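Long-range contacts in dextranase (Pseudarthrobacter oxydans, PDB 6NZS), which cuts dextran internally, hydrolysing its (1->6)-alpha-D-glucosidic linkages as an endo-acting member of glycosyl hydrolase family 49: residues 7-12 / 41-46; 361-366 / 383-388; 388-393 / 405-410. All blocks are in the same frame, centred on the assembly; numbering follows the deposited sequence.

In the fold
Contact 1 lies in the N-terminal Ig-like domain, while contacts 2 and 3 sit together in the parallel beta-helix. Between centres, contact 1 is about 31 Å from contact 2 and about 34 Å from contact 3, with nearest atoms about 17 Å and 18 Å apart respectively. Contacts 2 and 3 have centres about 7 Å apart and share Asp-388. Contact 2 joins the loop after strand 351-361 to strand 382-386; contact 3 joins the chain just after that strand to the end of strand 398-407, on the next coil. The two strands pair in parallel, Phe-384 O lying 2.8 Å from Trp-406 N in a probable hydrogen bond, and Trp-366 CD1 packs 3.4 Å from Asn-410 CB.

Contact 1 of 3, residues 7-12 / 41-46; sequences NGNLHT and VAQENQ
Leu-10 and Gln-43 bring the two backbones closest, their CA atoms 7.5 Å apart, in the Ig-like N-terminal domain of this family 49 hydrolase. Strand 10-11 pairs with strand 84-92, whereas strand 37-43 pairs with 51-58 and 96-102, and the segments meet through side chains. Before the first strand, residues 7 to 9 form an Asx turn: Asn-7 OD1 accepts the backbone N of Asn-9 at 2.8 Å. At the end of its strand, the other segment closes into a type I turn from Gln-43 to Gln-46.

The apolar half of the contact is Leu-10 against Val-41. Leu-10 has CG anti to the backbone N (chi1 -177°), on the side of Val-41; its CD1 lies 3.9 Å from Val-41 CG1, and its other methyl, CD2, rests 3.7 Å from Val-41 O. Phe-90 touches both residues, which places the pair in the buried interior of the domain.

The polar half lies nearer the turns. Asn-9 ND2 gives a fairly straight hydrogen bond of 2.9 Å to Gln-43 OE1, 165° at the hydrogen; OE1 lies in the amide plane of Asn-9, but the donor stands 38° above the carbonyl plane of Gln-43. At the far end of the same glutamine amide, NE2 donates to Asn-45 OD1 at 2.8 Å, on a lone pair, which fixes how the amide is turned.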
ATOM      1  N   ASN A   7       7.180 -26.750  11.069  1.00 20.09           N
ATOM      2  CA  ASN A   7       8.516 -27.206  11.422  1.00 19.58           C
ATOM      3  C   ASN A   7       9.449 -26.002  11.503  1.00 20.45           C
ATOM      4  O   ASN A   7       9.032 -24.848  11.359  1.00 22.71           O
ATOM      5  CB  ASN A   7       9.015 -28.294  10.461  1.00 20.12           C
ATOM      6  CG  ASN A   7       9.089 -27.824   9.023  1.00 23.06           C
ATOM      7  OD1 ASN A   7       9.821 -26.892   8.707  1.00 18.61           O
ATOM      8  ND2 ASN A   7       8.340 -28.481   8.137  1.00 25.22           N
ATOM      9  N   GLY A   8      10.732 -26.273  11.742  1.00 22.97           N
ATOM     10  CA  GLY A   8      11.675 -25.189  11.941  1.00 20.17           C
ATOM     11  C   GLY A   8      11.873 -24.300  10.729  1.00 18.00           C
ATOM     12  O   GLY A   8      12.294 -23.148  10.882  1.00 19.07           O
ATOM     13  N   ASN A   9      11.582 -24.807   9.526  1.00 17.73           N
ATOM     14  CA  ASN A   9      11.886 -24.081   8.295  1.00 15.13           C
ATOM     15  C   ASN A   9      10.666 -23.627   7.519  1.00 13.22           C
ATOM     16  O   ASN A   9      10.820 -22.846   6.575  1.00 16.78           O
ATOM     17  CB  ASN A   9      12.733 -24.934   7.351  1.00 17.45           C
ATOM     18  CG  ASN A   9      14.126 -25.175   7.875  1.00 13.20           C
ATOM     19  OD1 ASN A   9      14.551 -24.573   8.861  1.00 15.87           O
ATOM     20  ND2 ASN A   9      14.847 -26.064   7.212  1.00 15.05           N
ATOM     21  N   LEU A  10       9.479 -24.114   7.852  1.00 13.84           N
ATOM     22  CA  LEU A  10       8.295 -23.809   7.063  1.00 12.88           C
ATOM     23  C   LEU A  10       7.090 -23.826   7.987  1.00 12.98           C
ATOM     24  O   LEU A  10       6.926 -24.750   8.792  1.00 14.70           O
ATOM     25  CB  LEU A  10       8.116 -24.832   5.932  1.00 13.47           C
ATOM     26  CG  LEU A  10       6.955 -24.627   4.954  1.00 14.64           C
ATOM     27  CD1 LEU A  10       7.022 -23.250   4.265  1.00 14.17           C
ATOM     28  CD2 LEU A  10       6.948 -25.750   3.921  1.00 18.24           C
ATOM     29  N   HIS A  11       6.255 -22.801   7.878  1.00 12.60           N
ATOM     30  CA  HIS A  11       5.011 -22.757   8.631  1.00 12.15           C
ATOM     31  C   HIS A  11       3.906 -22.309   7.691  1.00 12.50           C
ATOM     32  O   HIS A  11       3.976 -21.211   7.126  1.00 10.70           O
ATOM     33  CB  HIS A  11       5.103 -21.809   9.825  1.00 14.91           C
ATOM     34  CG  HIS A  11       3.868 -21.798  10.665  1.00 12.89           C
ATOM     35  ND1 HIS A  11       3.419 -20.672  11.321  1.00 19.77           N
ATOM     36  CD2 HIS A  11       2.980 -22.781  10.949  1.00 16.07           C
ATOM     37  CE1 HIS A  11       2.310 -20.965  11.977  1.00 19.19           C
ATOM     38  NE2 HIS A  11       2.021 -22.234  11.766  1.00 21.40           N
ATOM     39  N   THR A  12       2.900 -23.161   7.522  1.00 11.07           N
ATOM     40  CA  THR A  12       1.682 -22.819   6.802  1.00 10.54           C
ATOM     41  C   THR A  12       0.489 -23.125   7.697  1.00 12.64           C
ATOM     42  O   THR A  12       0.616 -23.763   8.749  1.00 13.45           O
ATOM     43  CB  THR A  12       1.548 -23.587   5.482  1.00 11.22           C
ATOM     44  OG1 THR A  12       1.268 -24.963   5.762  1.00 11.75           O
ATOM     45  CG2 THR A  12       2.816 -23.491   4.649  1.00 12.39           C
ATOM     46  N   VAL A  41       3.409 -25.363  -0.688  1.00 12.17           N
ATOM     47  CA  VAL A  41       4.809 -24.984  -0.511  1.00 12.18           C
ATOM     48  C   VAL A  41       5.598 -26.191  -0.029  1.00 12.79           C
ATOM     49  O   VAL A  41       5.168 -26.900   0.887  1.00 13.41           O
ATOM     50  CB  VAL A  41       4.980 -23.840   0.514  1.00 15.17           C
ATOM     51  CG1 VAL A  41       6.401 -23.274   0.464  1.00 12.85           C
ATOM     52  CG2 VAL A  41       3.966 -22.746   0.313  1.00 19.35           C
ATOM     53  N   ALA A  42       6.780 -26.385  -0.605  1.00 11.21           N
ATOM     54  CA  ALA A  42       7.692 -27.435  -0.177  1.00 13.16           C
ATOM     55  C   ALA A  42       9.089 -26.855  -0.059  1.00 14.08           C
ATOM     56  O   ALA A  42       9.479 -25.989  -0.840  1.00 13.37           O
ATOM     57  CB  ALA A  42       7.736 -28.558  -1.210  1.00 14.91           C
ATOM     58  N   GLN A  43       9.854 -27.346   0.917  1.00 13.62           N
ATOM     59  CA  GLN A  43      11.273 -27.018   0.954  1.00 15.22           C
ATOM     60  C   GLN A  43      11.912 -27.490  -0.342  1.00 16.70           C
ATOM     61  O   GLN A  43      11.567 -28.549  -0.869  1.00 16.49           O
ATOM     62  CB  GLN A  43      11.931 -27.710   2.147  1.00 16.89           C
ATOM     63  CG  GLN A  43      13.255 -27.107   2.564  1.00 21.88           C
ATOM     64  CD  GLN A  43      13.722 -27.617   3.912  1.00 20.30           C
ATOM     65  OE1 GLN A  43      13.315 -27.103   4.958  1.00 21.72           O
ATOM     66  NE2 GLN A  43      14.587 -28.623   3.897  1.00 19.86           N
ATOM     67  N   GLU A  44      12.839 -26.688  -0.875  1.00 16.05           N
ATOM     68  CA  GLU A  44      13.291 -26.943  -2.241  1.00 17.19           C
ATOM     69  C   GLU A  44      13.970 -28.302  -2.384  1.00 19.34           C
ATOM     70  O   GLU A  44      13.915 -28.910  -3.460  1.00 19.09           O
ATOM     71  CB  GLU A  44      14.190 -25.815  -2.747  1.00 20.69           C
ATOM     72  CG  GLU A  44      15.480 -25.679  -1.985  1.00 27.46           C
ATOM     73  CD  GLU A  44      16.611 -26.523  -2.529  1.00 34.19           C
ATOM     74  OE1 GLU A  44      17.707 -26.473  -1.936  1.00 40.09           O
ATOM     75  OE2 GLU A  44      16.398 -27.228  -3.550  1.00 37.39           O
ATOM     76  N   ASN A  45      14.615 -28.800  -1.331  1.00 18.55           N
ATOM     77  CA  ASN A  45      15.243 -30.117  -1.367  1.00 19.98           C
ATOM     78  C   ASN A  45      14.325 -31.233  -0.883  1.00 22.01           C
ATOM     79  O   ASN A  45      14.789 -32.362  -0.687  1.00 23.10           O
ATOM     80  CB  ASN A  45      16.563 -30.117  -0.582  1.00 20.63           C
ATOM     81  CG  ASN A  45      16.371 -29.879   0.910  1.00 22.42           C
ATOM     82  OD1 ASN A  45      15.288 -29.510   1.368  1.00 19.03           O
ATOM     83  ND2 ASN A  45      17.438 -30.080   1.676  1.00 19.21           N
ATOM     84  N   GLN A  46      13.043 -30.939  -0.675  1.00 18.73           N
ATOM     85  CA  GLN A  46      12.030 -31.942  -0.339  1.00 20.35           C
ATOM     86  C   GLN A  46      10.804 -31.696  -1.207  1.00 21.36           C
ATOM     87  O   GLN A  46       9.699 -31.506  -0.695  1.00 18.53           O
ATOM     88  CB  GLN A  46      11.645 -31.863   1.140  1.00 19.83           C
ATOM     89  CG  GLN A  46      12.799 -31.800   2.124  1.00 24.88           C
ATOM     90  CD  GLN A  46      12.342 -31.461   3.536  1.00 28.96           C
ATOM     91  OE1 GLN A  46      11.207 -31.026   3.752  1.00 30.81           O
ATOM     92  NE2 GLN A  46      13.226 -31.667   4.507  1.00 27.51           N
TER

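Contact 2 of 3, residues 361-366 / 383-388; sequences VGSWYW and FFNAND
Ser-363 and Asn-385 are tied by two hydrogen bonds. Ser-363 OG donates to Asn-385 O at 2.7 Å, and the backbone N of Ser-363 donates to Asn-385 OD1 at 3.0 Å, nearly straight at 168°. The asparagine's CG is anti to its backbone N (chi1 177°), directed toward the 361-366 segment. The other end of its amide is held too: ND2 binds Trp-406 O and Asn-408 OD1 on the next coil, a relay resembling the asparagine ladders of parallel beta-helices. Asn-387 also bridges both sides, with its amide the other way round. Its ND2 gives a more bent bond of 3.1 Å to Trp-364 O, while OD1 accepts the backbone N atoms of Glu-409 and Asn-410. Both buried amides are therefore gripped from two coils and can hardly turn over.

Packing fills in around these bonds. Ser-363 CB sits 3.6 Å from Ala-386 CA, and Asn-387 CB comes within 3.2 Å of Tyr-365 O. Next to it Trp-366 offers CD1, 3.6 Å from Asn-387 ND2, its ring and the amide inclined by 46°. At the start of the segments Val-361 CG1 approaches Phe-383 CE2 at 4.0 Å.

The segments run in nearly the same direction. Strand 382-386 lies between strands 351-361 and 398-407 of the beta-helix, and strand 84-92 of the N-terminal domain packs against this region, Met-85 touching Val-361, Trp-364 and Asn-385.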
ATOM      1  N   VAL A 361      -3.762  -4.843   1.943  1.00  9.06           N
ATOM      2  CA  VAL A 361      -4.423  -5.503   0.818  1.00  9.42           C
ATOM      3  C   VAL A 361      -5.896  -5.116   0.795  1.00  9.83           C
ATOM      4  O   VAL A 361      -6.476  -4.730   1.811  1.00  9.33           O
ATOM      5  CB  VAL A 361      -4.293  -7.046   0.858  1.00  9.36           C
ATOM      6  CG1 VAL A 361      -2.834  -7.461   0.825  1.00 11.28           C
ATOM      7  CG2 VAL A 361      -4.970  -7.628   2.093  1.00 10.34           C
ATOM      8  N   GLY A 362      -6.508  -5.246  -0.378  1.00  9.22           N
ATOM      9  CA  GLY A 362      -7.943  -5.003  -0.466  1.00  8.24           C
ATOM     10  C   GLY A 362      -8.364  -3.570  -0.213  1.00 10.53           C
ATOM     11  O   GLY A 362      -9.402  -3.331   0.422  1.00  9.73           O
ATOM     12  N   SER A 363      -7.613  -2.607  -0.738  1.00 10.20           N
ATOM     13  CA  SER A 363      -7.887  -1.186  -0.505  1.00 10.41           C
ATOM     14  C   SER A 363      -8.786  -0.635  -1.617  1.00 10.49           C
ATOM     15  O   SER A 363      -8.389   0.175  -2.459  1.00 12.63           O
ATOM     16  CB  SER A 363      -6.580  -0.414  -0.393  1.00 11.38           C
ATOM     17  OG  SER A 363      -5.854  -0.819   0.758  1.00 16.66           O
ATOM     18  N   TRP A 364     -10.045  -1.085  -1.598  1.00  9.31           N
ATOM     19  CA  TRP A 364     -10.957  -0.784  -2.698  1.00  9.42           C
ATOM     20  C   TRP A 364     -11.521   0.633  -2.640  1.00 10.93           C
ATOM     21  O   TRP A 364     -11.677   1.275  -3.683  1.00 10.75           O
ATOM     22  CB  TRP A 364     -12.096  -1.801  -2.708  1.00 11.34           C
ATOM     23  CG  TRP A 364     -11.614  -3.218  -2.706  1.00  9.06           C
ATOM     24  CD1 TRP A 364     -11.654  -4.103  -1.659  1.00  9.98           C
ATOM     25  CD2 TRP A 364     -11.013  -3.919  -3.801  1.00  9.62           C
ATOM     26  NE1 TRP A 364     -11.124  -5.311  -2.040  1.00  9.25           N
ATOM     27  CE2 TRP A 364     -10.723  -5.229  -3.348  1.00  8.12           C
ATOM     28  CE3 TRP A 364     -10.703  -3.575  -5.120  1.00  9.57           C
ATOM     29  CZ2 TRP A 364     -10.128  -6.191  -4.170  1.00  9.10           C
ATOM     30  CZ3 TRP A 364     -10.108  -4.531  -5.943  1.00  9.47           C
ATOM     31  CH2 TRP A 364      -9.827  -5.822  -5.461  1.00  8.84           C
ATOM     32  N   TYR A 365     -11.860   1.115  -1.444  1.00 10.51           N
ATOM     33  CA  TYR A 365     -12.463   2.433  -1.297  1.00 11.98           C
ATOM     34  C   TYR A 365     -11.421   3.526  -1.517  1.00 12.41           C
ATOM     35  O   TYR A 365     -10.226   3.323  -1.304  1.00 11.99           O
ATOM     36  CB  TYR A 365     -12.997   2.593   0.131  1.00 11.28           C
ATOM     37  CG  TYR A 365     -14.144   1.689   0.521  1.00 10.17           C
ATOM     38  CD1 TYR A 365     -15.315   1.637  -0.239  1.00 11.33           C
ATOM     39  CD2 TYR A 365     -14.059   0.891   1.659  1.00 10.35           C
ATOM     40  CE1 TYR A 365     -16.364   0.813   0.134  1.00 11.98           C
ATOM     41  CE2 TYR A 365     -15.103   0.063   2.040  1.00 10.85           C
ATOM     42  CZ  TYR A 365     -16.253   0.025   1.270  1.00 11.08           C
ATOM     43  OH  TYR A 365     -17.295  -0.804   1.646  1.00 13.31           O
ATOM     44  N   TRP A 366     -11.892   4.711  -1.921  1.00 12.45           N
ATOM     45  CA  TRP A 366     -11.074   5.907  -1.778  1.00 12.52           C
ATOM     46  C   TRP A 366     -10.700   6.092  -0.310  1.00 13.08           C
ATOM     47  O   TRP A 366     -11.303   5.508   0.595  1.00 12.95           O
ATOM     48  CB  TRP A 366     -11.873   7.148  -2.194  1.00 14.82           C
ATOM     49  CG  TRP A 366     -12.081   7.300  -3.661  1.00 15.19           C
ATOM     50  CD1 TRP A 366     -11.285   6.819  -4.660  1.00 13.22           C
ATOM     51  CD2 TRP A 366     -13.169   7.977  -4.308  1.00 16.22           C
ATOM     52  NE1 TRP A 366     -11.806   7.158  -5.888  1.00 17.11           N
ATOM     53  CE2 TRP A 366     -12.962   7.871  -5.699  1.00 17.65           C
ATOM     54  CE3 TRP A 366     -14.301   8.654  -3.844  1.00 18.17           C
ATOM     55  CZ2 TRP A 366     -13.847   8.416  -6.635  1.00 20.22           C
ATOM     56  CZ3 TRP A 366     -15.179   9.208  -4.782  1.00 20.69           C
ATOM     57  CH2 TRP A 366     -14.943   9.080  -6.157  1.00 21.87           C
ATOM     58  N   PHE A 383       4.429  -4.460   1.424  1.00  9.08           N
ATOM     59  CA  PHE A 383       3.547  -4.469   0.257  1.00  8.54           C
ATOM     60  C   PHE A 383       2.366  -3.559   0.550  1.00  8.73           C
ATOM     61  O   PHE A 383       1.716  -3.710   1.589  1.00  9.48           O
ATOM     62  CB  PHE A 383       3.026  -5.889  -0.045  1.00  9.00           C
ATOM     63  CG  PHE A 383       1.997  -5.922  -1.146  1.00  7.85           C
ATOM     64  CD1 PHE A 383       2.388  -5.999  -2.473  1.00 11.10           C
ATOM     65  CD2 PHE A 383       0.639  -5.848  -0.857  1.00  8.41           C
ATOM     66  CE1 PHE A 383       1.438  -6.012  -3.506  1.00 13.77           C
ATOM     67  CE2 PHE A 383      -0.320  -5.849  -1.880  1.00  9.06           C
ATOM     68  CZ  PHE A 383       0.081  -5.933  -3.202  1.00 10.97           C
ATOM     69  N   PHE A 384       2.070  -2.631  -0.360  1.00  7.41           N
ATOM     70  CA  PHE A 384       0.921  -1.747  -0.201  1.00  7.73           C
ATOM     71  C   PHE A 384       0.025  -1.806  -1.424  1.00  9.86           C
ATOM     72  O   PHE A 384       0.459  -1.484  -2.535  1.00  9.42           O
ATOM     73  CB  PHE A 384       1.355  -0.295  -0.003  1.00  8.76           C
ATOM     74  CG  PHE A 384       1.932  -0.026   1.349  1.00  7.73           C
ATOM     75  CD1 PHE A 384       3.279  -0.223   1.595  1.00 10.46           C
ATOM     76  CD2 PHE A 384       1.121   0.428   2.378  1.00  8.13           C
ATOM     77  CE1 PHE A 384       3.815   0.016   2.856  1.00  9.91           C
ATOM     78  CE2 PHE A 384       1.642   0.679   3.647  1.00 10.04           C
ATOM     79  CZ  PHE A 384       2.993   0.472   3.882  1.00  9.72           C
ATOM     80  N   ASN A 385      -1.227  -2.179  -1.211  1.00  9.18           N
ATOM     81  CA  ASN A 385      -2.307  -1.864  -2.135  1.00  8.59           C
ATOM     82  C   ASN A 385      -3.051  -0.691  -1.511  1.00  9.54           C
ATOM     83  O   ASN A 385      -3.379  -0.737  -0.322  1.00 10.54           O
ATOM     84  CB  ASN A 385      -3.218  -3.089  -2.251  1.00  8.57           C
ATOM     85  CG  ASN A 385      -4.441  -2.870  -3.127  1.00 10.73           C
ATOM     86  OD1 ASN A 385      -5.537  -3.261  -2.745  1.00 13.37           O
ATOM     87  ND2 ASN A 385      -4.253  -2.325  -4.317  1.00  9.83           N
ATOM     88  N   ALA A 386      -3.263   0.381  -2.281  1.00  9.30           N
ATOM     89  CA  ALA A 386      -3.930   1.567  -1.746  1.00  8.65           C
ATOM     90  C   ALA A 386      -4.664   2.306  -2.860  1.00  8.78           C
ATOM     91  O   ALA A 386      -4.208   2.339  -4.006  1.00 10.94           O
ATOM     92  CB  ALA A 386      -2.950   2.522  -1.036  1.00 12.68           C
ATOM     93  N   ASN A 387      -5.809   2.906  -2.508  1.00 10.40           N
ATOM     94  CA  ASN A 387      -6.607   3.732  -3.415  1.00  9.23           C
ATOM     95  C   ASN A 387      -6.620   5.190  -2.967  1.00 11.10           C
ATOM     96  O   ASN A 387      -7.625   5.890  -3.081  1.00 11.07           O
ATOM     97  CB  ASN A 387      -8.021   3.182  -3.585  1.00 11.35           C
ATOM     98  CG  ASN A 387      -8.689   3.685  -4.858  1.00 11.07           C
ATOM     99  OD1 ASN A 387      -8.033   4.218  -5.744  1.00 10.94           O
ATOM    100  ND2 ASN A 387     -10.004   3.514  -4.949  1.00 13.26           N
ATOM    101  N   ASP A 388      -5.489   5.643  -2.453  1.00  9.15           N
ATOM    102  CA  ASP A 388      -5.228   7.033  -2.121  1.00 10.86           C
ATOM    103  C   ASP A 388      -3.715   7.167  -1.999  1.00 11.11           C
ATOM    104  O   ASP A 388      -2.983   6.252  -2.383  1.00 10.77           O
ATOM    105  CB  ASP A 388      -6.012   7.460  -0.875  1.00 13.48           C
ATOM    106  CG  ASP A 388      -6.526   8.881  -0.990  1.00 15.82           C
ATOM    107  OD1 ASP A 388      -5.673   9.787  -1.054  1.00 15.75           O
ATOM    108  OD2 ASP A 388      -7.761   9.091  -1.061  1.00 17.77           O
TER

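Contact 3 of 3, residues 388-393 / 405-410; sequences DDVLKM and IWKNEN
Asp-388 opens the contact by offering its carbonyl O to Lys-407 NZ, a hydrogen bond of 2.7 Å at a corner of the parallel beta-helix, where the chain passes from one helix face to another. The ammonium stands well above the carbonyl plane, 66° out of it. The carboxylate lies alongside the amide of Asn-410, pointing the same way, with the two planes nearly perpendicular. Its OD1 turns back to accept the backbone N of Asp-389 on the anti lone pair. Asp-389 itself points away from the other segment, its carboxylate taken by Trp-418 NE1 and Gln-415 NE2.

Val-390 points toward the other segment, and its methyls slide past Ile-405 and Lys-407: CG1 lies 4.0 Å from Ile-405 CG2, while CG2 rests 3.7 Å from Lys-407 CD. That CD is brought there by a bend in the lysine chain at chi2 (71°). Leu-391, entering strand 391-392, adds a looser touch of CD1 on Ile-405 CD1 at 4.2 Å.

Lys-407 thus threads its aliphatic part past Val-390 and buries its ammonium among backbone carbonyls, Pro-412 O being another partner. An alanine here would probably leave those carbonyls without their donor and open a gap beside Val-390 CG2. Within its own segment, Lys-407 NZ also donates to Asn-410 O at 2.6 Å.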
ATOM      1  N   ASP A 388      -5.489   5.643  -2.453  1.00  9.15           N
ATOM      2  CA  ASP A 388      -5.228   7.033  -2.121  1.00 10.86           C
ATOM      3  C   ASP A 388      -3.715   7.167  -1.999  1.00 11.11           C
ATOM      4  O   ASP A 388      -2.983   6.252  -2.383  1.00 10.77           O
ATOM      5  CB  ASP A 388      -6.012   7.460  -0.875  1.00 13.48           C
ATOM      6  CG  ASP A 388      -6.526   8.881  -0.990  1.00 15.82           C
ATOM      7  OD1 ASP A 388      -5.673   9.787  -1.054  1.00 15.75           O
ATOM      8  OD2 ASP A 388      -7.761   9.091  -1.061  1.00 17.77           O
ATOM      9  N   ASP A 389      -3.241   8.303  -1.471  1.00 11.09           N
ATOM     10  CA  ASP A 389      -1.812   8.501  -1.209  1.00 10.16           C
ATOM     11  C   ASP A 389      -1.233   7.244  -0.588  1.00 11.83           C
ATOM     12  O   ASP A 389      -1.749   6.756   0.418  1.00 11.26           O
ATOM     13  CB  ASP A 389      -1.626   9.633  -0.186  1.00 11.67           C
ATOM     14  CG  ASP A 389      -2.103  10.976  -0.679  1.00 13.25           C
ATOM     15  OD1 ASP A 389      -1.967  11.268  -1.884  1.00 13.20           O
ATOM     16  OD2 ASP A 389      -2.611  11.758   0.164  1.00 14.17           O
ATOM     17  N   VAL A 390      -0.162   6.713  -1.187  1.00  9.74           N
ATOM     18  CA  VAL A 390       0.383   5.443  -0.710  1.00 10.21           C
ATOM     19  C   VAL A 390       1.462   5.667   0.342  1.00 12.38           C
ATOM     20  O   VAL A 390       1.399   5.115   1.452  1.00 14.41           O
ATOM     21  CB  VAL A 390       0.918   4.559  -1.854  1.00  8.87           C
ATOM     22  CG1 VAL A 390       1.308   3.179  -1.295  1.00 11.12           C
ATOM     23  CG2 VAL A 390      -0.106   4.416  -2.989  1.00 10.38           C
ATOM     24  N   LEU A 391       2.485   6.428  -0.017  1.00 11.44           N
ATOM     25  CA  LEU A 391       3.571   6.773   0.895  1.00 10.98           C
ATOM     26  C   LEU A 391       3.448   8.259   1.212  1.00 10.46           C
ATOM     27  O   LEU A 391       3.740   9.110   0.364  1.00 10.94           O
ATOM     28  CB  LEU A 391       4.928   6.450   0.278  1.00 12.23           C
ATOM     29  CG  LEU A 391       5.138   4.969  -0.047  1.00 11.64           C
ATOM     30  CD1 LEU A 391       6.523   4.757  -0.637  1.00 11.35           C
ATOM     31  CD2 LEU A 391       4.928   4.085   1.193  1.00 12.58           C
ATOM     32  N   LYS A 392       3.030   8.563   2.440  1.00 11.07           N
ATOM     33  CA  LYS A 392       2.814   9.936   2.883  1.00 11.26           C
ATOM     34  C   LYS A 392       4.107  10.409   3.532  1.00 11.38           C
ATOM     35  O   LYS A 392       4.396  10.092   4.691  1.00 12.76           O
ATOM     36  CB  LYS A 392       1.613   9.991   3.818  1.00 11.88           C
ATOM     37  CG  LYS A 392       0.301   9.746   3.061  1.00 13.60           C
ATOM     38  CD  LYS A 392      -0.767   9.088   3.928  1.00 17.05           C
ATOM     39  CE  LYS A 392      -1.355  10.072   4.926  1.00 19.35           C
ATOM     40  NZ  LYS A 392      -2.637   9.590   5.532  1.00 16.81           N
ATOM     41  N   MET A 393       4.888  11.162   2.764  1.00 11.08           N
ATOM     42  CA  MET A 393       6.239  11.566   3.148  1.00 12.02           C
ATOM     43  C   MET A 393       6.137  12.965   3.746  1.00 11.83           C
ATOM     44  O   MET A 393       6.407  13.977   3.098  1.00 12.65           O
ATOM     45  CB  MET A 393       7.165  11.519   1.933  1.00 13.69           C
ATOM     46  CG  MET A 393       7.136  10.186   1.180  1.00 12.30           C
ATOM     47  SD  MET A 393       7.367   8.733   2.227  1.00 12.03           S
ATOM     48  CE  MET A 393       9.005   9.036   2.901  1.00 11.30           C
ATOM     49  N   ILE A 405       4.285  -2.027  -4.508  1.00  7.69           N
ATOM     50  CA  ILE A 405       3.047  -1.250  -4.473  1.00  7.39           C
ATOM     51  C   ILE A 405       2.136  -1.673  -5.617  1.00  8.55           C
ATOM     52  O   ILE A 405       2.563  -1.717  -6.775  1.00  8.56           O
ATOM     53  CB  ILE A 405       3.324   0.264  -4.543  1.00  8.06           C
ATOM     54  CG1 ILE A 405       4.167   0.701  -3.333  1.00  8.42           C
ATOM     55  CG2 ILE A 405       2.000   1.041  -4.633  1.00  9.49           C
ATOM     56  CD1 ILE A 405       4.630   2.159  -3.397  1.00  9.70           C
ATOM     57  N   TRP A 406       0.877  -1.985  -5.286  1.00  8.60           N
ATOM     58  CA  TRP A 406      -0.194  -2.181  -6.263  1.00  8.27           C
ATOM     59  C   TRP A 406      -1.108  -0.975  -6.094  1.00  9.43           C
ATOM     60  O   TRP A 406      -1.923  -0.916  -5.171  1.00  9.08           O
ATOM     61  CB  TRP A 406      -0.945  -3.487  -6.003  1.00  9.13           C
ATOM     62  CG  TRP A 406      -1.808  -3.926  -7.169  1.00  9.75           C
ATOM     63  CD1 TRP A 406      -2.707  -3.168  -7.887  1.00 10.30           C
ATOM     64  CD2 TRP A 406      -1.831  -5.230  -7.752  1.00  8.21           C
ATOM     65  NE1 TRP A 406      -3.278  -3.938  -8.878  1.00 10.84           N
ATOM     66  CE2 TRP A 406      -2.757  -5.204  -8.814  1.00 10.06           C
ATOM     67  CE3 TRP A 406      -1.156  -6.428  -7.470  1.00  9.91           C
ATOM     68  CZ2 TRP A 406      -3.015  -6.328  -9.609  1.00 10.25           C
ATOM     69  CZ3 TRP A 406      -1.409  -7.529  -8.255  1.00  9.39           C
ATOM     70  CH2 TRP A 406      -2.322  -7.474  -9.317  1.00 10.08           C
ATOM     71  N   LYS A 407      -0.951   0.006  -6.964  1.00  9.69           N
ATOM     72  CA  LYS A 407      -1.714   1.234  -6.854  1.00  9.26           C
ATOM     73  C   LYS A 407      -3.058   1.050  -7.550  1.00  8.55           C
ATOM     74  O   LYS A 407      -3.135   0.386  -8.584  1.00 10.62           O
ATOM     75  CB  LYS A 407      -0.896   2.361  -7.501  1.00 10.28           C
ATOM     76  CG  LYS A 407      -1.601   3.694  -7.655  1.00  9.38           C
ATOM     77  CD  LYS A 407      -1.787   4.366  -6.310  1.00 10.45           C
ATOM     78  CE  LYS A 407      -2.818   5.466  -6.406  1.00 11.09           C
ATOM     79  NZ  LYS A 407      -2.871   6.244  -5.119  1.00 11.12           N
ATOM     80  N   ASN A 408      -4.126   1.607  -6.961  1.00  8.20           N
ATOM     81  CA  ASN A 408      -5.425   1.580  -7.624  1.00 10.59           C
ATOM     82  C   ASN A 408      -5.609   2.860  -8.439  1.00 11.61           C
ATOM     83  O   ASN A 408      -4.726   3.204  -9.228  1.00 10.44           O
ATOM     84  CB  ASN A 408      -6.558   1.285  -6.628  1.00 11.26           C
ATOM     85  CG  ASN A 408      -6.570  -0.178  -6.174  1.00 13.15           C
ATOM     86  OD1 ASN A 408      -5.667  -0.952  -6.495  1.00 12.12           O
ATOM     87  ND2 ASN A 408      -7.626  -0.567  -5.465  1.00 17.14           N
ATOM     88  N   GLU A 409      -6.716   3.585  -8.260  1.00 10.67           N
ATOM     89  CA  GLU A 409      -7.078   4.661  -9.184  1.00 11.71           C
ATOM     90  C   GLU A 409      -6.723   6.051  -8.681  1.00 11.59           C
ATOM     91  O   GLU A 409      -6.309   6.913  -9.472  1.00 13.51           O
ATOM     92  CB  GLU A 409      -8.592   4.640  -9.417  1.00 12.46           C
ATOM     93  CG  GLU A 409      -9.081   3.410 -10.153  1.00 12.14           C
ATOM     94  CD  GLU A 409      -9.719   2.389  -9.240  1.00 19.28           C
ATOM     95  OE1 GLU A 409      -9.704   2.591  -8.006  1.00 17.08           O
ATOM     96  OE2 GLU A 409     -10.235   1.377  -9.758  1.00 16.87           O
ATOM     97  N   ASN A 410      -6.909   6.297  -7.396  1.00  9.88           N
ATOM     98  CA  ASN A 410      -7.047   7.639  -6.865  1.00 11.49           C
ATOM     99  C   ASN A 410      -5.807   8.039  -6.082  1.00 12.18           C
ATOM    100  O   ASN A 410      -5.279   7.244  -5.296  1.00 11.73           O
ATOM    101  CB  ASN A 410      -8.264   7.659  -5.951  1.00 13.76           C
ATOM    102  CG  ASN A 410      -8.497   8.990  -5.345  1.00 15.61           C
ATOM    103  OD1 ASN A 410      -8.823   9.945  -6.045  1.00 15.12           O
ATOM    104  ND2 ASN A 410      -8.328   9.081  -4.025  1.00 19.08           N
TER